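Local coordinates for glycoside hydrolase family 16 protein (Akkermansia muciniphila, PDB 6T2N) that probably acts as an endo-beta-galactosidase of glycoside hydrolase family 16, cutting within the O-glycan chains of mucin to start their breakdown, at residues D191-T196 / V215-L220; F197-D202 / A209-T214. All coordinates share one frame; numbering follows the deposited sequence.

Interaction 1 (D191-T196 / V215-L220); sequences DVVYST and VKIENL
Val-193 and Val-215 form a hydrogen-bonded pair near the open end of an antiparallel beta hairpin, and beyond them Asp-191 grips the chain as it turns away from the strand. The pair is closed from Val-193 N to Val-215 O at 2.8 Å and from Val-215 N to Val-193 O at 2.9 Å. One step on, Val-192 and Lys-216 make the non-hydrogen-bonded pair, and then Ile-217 N bonds to Asp-191 O at 2.7 Å.

The Asp-191 side chain takes over here. With CG beside its backbone N and anti to the carbonyl carbon (chi1 -74°), the carboxylate reaches the backbone of the turn. Leu-220 N meets OD1 of Asp-191 at 3.2 Å, coming from above the carboxylate plane, 50° out of it, while a weak bond joins Asn-219 N to OD2 of Asp-191, also at 3.2 Å. Were Asp-191 an alanine, the amides of Asn-219 and Leu-220 would lose this acceptor, and the loop there would probably be held less firmly.

The fold is the beta sandwich of family 16. Val-193 and Val-215 face its interior, and they and Ile-217 pack on Val-240 of strand 235-240 in the second sheet. On that side CG2 of Val-193 touches CD2 of Leu-220 at 3.8 Å, the two side chains crossing at about a right angle, and Tyr-227 touches both. On the other face of the sheet the aliphatic part of Lys-216 runs beside Asp-191, its CE 4.0 Å from Asp-191 CB; NZ stays too far from the carboxylate for a salt bridge.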
# COMPACT_ATOMS: atom_id res chain seq x y z
N ASP A 191 -15.94 2.02 -8.94
CA ASP A 191 -16.32 3.17 -8.08
C ASP A 191 -16.22 2.80 -6.58
O ASP A 191 -16.47 3.66 -5.72
CB ASP A 191 -17.72 3.68 -8.46
CG ASP A 191 -17.75 4.46 -9.77
OD1 ASP A 191 -16.66 4.80 -10.25
OD2 ASP A 191 -18.89 4.73 -10.30
N VAL A 192 -15.85 1.56 -6.26
CA VAL A 192 -15.75 1.10 -4.85
C VAL A 192 -14.28 1.14 -4.42
O VAL A 192 -13.42 0.47 -5.09
CB VAL A 192 -16.32 -0.31 -4.66
CG1 VAL A 192 -16.16 -0.76 -3.21
CG2 VAL A 192 -17.77 -0.42 -5.10
N VAL A 193 -14.08 1.83 -3.29
CA VAL A 193 -12.85 1.85 -2.43
C VAL A 193 -13.02 0.83 -1.30
O VAL A 193 -13.97 1.02 -0.47
CB VAL A 193 -12.61 3.24 -1.81
CG1 VAL A 193 -11.37 3.26 -0.94
CG2 VAL A 193 -12.53 4.36 -2.83
N TYR A 194 -12.09 -0.14 -1.23
CA TYR A 194 -11.84 -1.08 -0.12
C TYR A 194 -10.70 -0.59 0.74
O TYR A 194 -9.61 -0.43 0.21
CB TYR A 194 -11.42 -2.44 -0.68
CG TYR A 194 -12.53 -3.19 -1.36
CD1 TYR A 194 -12.84 -2.98 -2.69
CD2 TYR A 194 -13.31 -4.11 -0.66
CE1 TYR A 194 -13.89 -3.64 -3.32
CE2 TYR A 194 -14.36 -4.78 -1.27
CZ TYR A 194 -14.66 -4.55 -2.60
OH TYR A 194 -15.69 -5.22 -3.21
N SER A 195 -10.91 -0.40 2.04
CA SER A 195 -9.86 -0.28 3.09
C SER A 195 -10.05 -1.41 4.11
O SER A 195 -11.22 -1.83 4.34
CB SER A 195 -9.91 1.05 3.73
OG SER A 195 -10.39 2.01 2.79
N THR A 196 -8.93 -1.99 4.55
CA THR A 196 -8.88 -3.41 4.97
C THR A 196 -7.65 -3.59 5.85
O THR A 196 -6.61 -3.02 5.53
CB THR A 196 -9.05 -4.36 3.76
OG1 THR A 196 -10.34 -4.23 3.15
CG2 THR A 196 -8.99 -5.82 4.12
N VAL A 215 -16.33 2.29 0.71
CA VAL A 215 -17.27 3.35 0.24
C VAL A 215 -17.28 3.33 -1.30
O VAL A 215 -16.23 2.98 -1.92
CB VAL A 215 -16.95 4.74 0.82
CG1 VAL A 215 -16.78 4.67 2.31
CG2 VAL A 215 -15.71 5.36 0.20
N LYS A 216 -18.46 3.60 -1.86
CA LYS A 216 -18.69 3.88 -3.29
C LYS A 216 -18.45 5.38 -3.47
O LYS A 216 -19.07 6.16 -2.75
CB LYS A 216 -20.09 3.43 -3.72
CG LYS A 216 -20.32 3.40 -5.23
CD LYS A 216 -21.34 2.37 -5.75
CE LYS A 216 -21.06 1.95 -7.19
NZ LYS A 216 -22.28 1.88 -8.04
N ILE A 217 -17.53 5.77 -4.35
CA ILE A 217 -17.48 7.15 -4.90
C ILE A 217 -17.82 7.10 -6.40
O ILE A 217 -17.18 6.34 -7.12
CB ILE A 217 -16.12 7.77 -4.57
CG1 ILE A 217 -15.99 8.00 -3.08
CG2 ILE A 217 -15.91 9.07 -5.33
CD1 ILE A 217 -14.59 8.34 -2.64
N GLU A 218 -18.82 7.84 -6.86
CA GLU A 218 -19.31 7.74 -8.26
C GLU A 218 -18.32 8.44 -9.20
O GLU A 218 -17.87 9.54 -8.86
CB GLU A 218 -20.72 8.29 -8.36
CG GLU A 218 -21.73 7.25 -8.78
CD GLU A 218 -22.91 7.97 -9.40
OE1 GLU A 218 -23.54 8.80 -8.69
OE2 GLU A 218 -23.15 7.79 -10.60
N ASN A 219 -17.96 7.78 -10.31
CA ASN A 219 -16.81 8.12 -11.20
C ASN A 219 -15.57 8.48 -10.37
O ASN A 219 -15.20 9.65 -10.28
CB ASN A 219 -17.23 9.22 -12.18
CG ASN A 219 -18.65 9.06 -12.70
OD1 ASN A 219 -19.55 9.76 -12.27
ND2 ASN A 219 -18.85 8.14 -13.63
N LEU A 220 -14.93 7.48 -9.76
CA LEU A 220 -13.85 7.68 -8.76
C LEU A 220 -12.53 7.92 -9.51
O LEU A 220 -11.50 8.40 -8.91
CB LEU A 220 -13.83 6.42 -7.89
CG LEU A 220 -12.55 6.11 -7.12
CD1 LEU A 220 -12.39 7.07 -5.95
CD2 LEU A 220 -12.56 4.67 -6.65

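Interaction 2 (F197-D202 / A209-T214)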
# COMPACT_ATOMS: atom_id res chain seq x y z
N PHE A 197 -7.83 -4.26 7.00
CA PHE A 197 -6.76 -4.64 7.95
C PHE A 197 -6.64 -6.17 7.96
O PHE A 197 -7.67 -6.86 7.79
CB PHE A 197 -7.10 -4.09 9.33
CG PHE A 197 -7.19 -2.57 9.29
CD1 PHE A 197 -6.12 -1.81 9.52
CD2 PHE A 197 -8.47 -1.97 9.23
CE1 PHE A 197 -6.30 -0.46 9.71
CE2 PHE A 197 -8.65 -0.62 9.43
CZ PHE A 197 -7.56 0.13 9.68
N HIS A 198 -5.42 -6.67 8.04
CA HIS A 198 -5.13 -8.11 7.89
C HIS A 198 -4.21 -8.38 9.04
O HIS A 198 -3.35 -7.50 9.30
CB HIS A 198 -4.39 -8.51 6.59
CG HIS A 198 -5.09 -8.25 5.29
ND1 HIS A 198 -5.93 -9.18 4.72
CD2 HIS A 198 -5.09 -7.17 4.49
CE1 HIS A 198 -6.42 -8.69 3.61
NE2 HIS A 198 -5.92 -7.46 3.45
N LEU A 199 -4.42 -9.53 9.66
CA LEU A 199 -3.88 -9.91 11.00
C LEU A 199 -4.43 -11.27 11.37
O LEU A 199 -5.48 -11.69 10.81
CB LEU A 199 -4.23 -8.90 12.09
CG LEU A 199 -5.64 -8.88 12.67
CD1 LEU A 199 -5.52 -8.13 13.97
CD2 LEU A 199 -6.68 -8.18 11.80
N SER A 200 -3.72 -11.97 12.23
CA SER A 200 -4.17 -13.31 12.60
C SER A 200 -5.12 -13.17 13.79
O SER A 200 -5.15 -12.14 14.45
CB SER A 200 -3.04 -14.22 12.85
OG SER A 200 -2.68 -14.16 14.21
N PRO A 201 -6.00 -14.16 13.99
CA PRO A 201 -7.05 -14.01 14.98
C PRO A 201 -6.42 -13.91 16.38
O PRO A 201 -6.81 -13.08 17.11
CB PRO A 201 -7.97 -15.21 14.73
CG PRO A 201 -7.17 -16.21 13.91
CD PRO A 201 -6.04 -15.44 13.26
N ASP A 202 -5.43 -14.74 16.68
CA ASP A 202 -4.62 -14.70 17.92
C ASP A 202 -3.17 -14.56 17.49
O ASP A 202 -2.93 -14.54 16.27
CB ASP A 202 -4.82 -16.03 18.63
CG ASP A 202 -4.86 -17.18 17.64
OD1 ASP A 202 -4.16 -17.10 16.62
OD2 ASP A 202 -5.62 -18.14 17.87
N ALA A 209 -7.46 -13.02 9.59
CA ALA A 209 -8.72 -12.59 10.23
C ALA A 209 -8.85 -11.12 9.86
O ALA A 209 -8.53 -10.28 10.69
CB ALA A 209 -8.72 -12.79 11.73
N SER A 210 -9.19 -10.85 8.62
CA SER A 210 -9.16 -9.48 8.09
C SER A 210 -10.46 -8.79 8.52
O SER A 210 -11.44 -9.47 8.84
CB SER A 210 -8.96 -9.48 6.60
OG SER A 210 -10.17 -9.83 5.96
N ARG A 211 -10.42 -7.47 8.59
CA ARG A 211 -11.58 -6.58 8.82
C ARG A 211 -11.47 -5.48 7.78
O ARG A 211 -10.36 -4.95 7.63
CB ARG A 211 -11.49 -6.03 10.24
CG ARG A 211 -10.81 -6.97 11.22
CD ARG A 211 -11.12 -6.55 12.64
NE ARG A 211 -10.31 -7.26 13.61
CZ ARG A 211 -10.23 -6.96 14.91
NH1 ARG A 211 -10.95 -5.97 15.40
NH2 ARG A 211 -9.44 -7.65 15.73
N GLY A 212 -12.53 -5.22 7.01
CA GLY A 212 -12.46 -4.20 5.95
C GLY A 212 -13.80 -3.55 5.75
O GLY A 212 -14.79 -4.16 6.01
N GLY A 213 -13.82 -2.30 5.32
CA GLY A 213 -15.05 -1.64 4.87
C GLY A 213 -14.89 -1.16 3.45
O GLY A 213 -13.87 -1.48 2.85
N THR A 214 -15.89 -0.45 2.95
CA THR A 214 -16.03 -0.00 1.56
C THR A 214 -16.72 1.37 1.58
O THR A 214 -17.62 1.55 2.39
CB THR A 214 -16.85 -1.02 0.75
OG1 THR A 214 -18.24 -0.66 0.62
CG2 THR A 214 -16.80 -2.40 1.36
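Phe-197 and Arg-211 face each other as an antiparallel hydrogen-bonded pair, with Phe-197 N to Arg-211 O at 2.7 Å and essentially straight, and Arg-211 N to Phe-197 O at 2.9 Å. Past the end of the regular pairing one more backbone bond, Ala-209 N to Leu-199 O at 2.7 Å, keeps the chains together. Phe-197 turns its ring toward the second sheet, CG lying beside the backbone N (chi1 -61°); the carbonyl oxygen of Arg-211 sits at the ring edge, near its plane and 3.9 Å from CD2 of Phe-197.

These residues form the tip-side end of a beta hairpin in the sandwich fold of family 16, and the Phe-197 ring packs between the sheets, against Ile-236, Leu-238 and Ile-248. Arg-211 lies on the same face, its extended chain bringing NE to 4.2 Å from CD2 of Leu-199, while NH1 bonds to Thr-252.

CB of Ser-210 approaches the imidazole of His-198 obliquely, 3.6 Å from ND1. That ring is fixed from both nitrogens, ND1 by Asp-208 and NE2 by Asp-181. Asp-181 is the middle acid of the Glu-Ile-Asp-Met-Leu-Glu run at 179-184, which matches the E-x-D-x-x-E signature of family 16, whose glutamates are probably the catalytic pair. Farther out, CB of Ala-209 packs on CB of Pro-201 at 3.9 Å.

Overall arrangement
Coming from the N terminus, the chain enters interaction 1 at Asp-191, runs along strand 192-198 into interaction 2, loops through 203-208, and returns along strand 211-216 to leave at Leu-220. Interaction 2 closes the short loop at the tip; interaction 1 closes the whole hairpin, with interaction 2 nested inside it. Their centres lie about 18 Å apart, yet the two join without a break, since Ser-195 O and Gly-213 N probably form a hydrogen bond at 2.8 Å. Together they fasten an end strand, 211-216, to strand 192-198, which pairs in turn with strand 179-181, and both press on strand 235-240 of the second sheet.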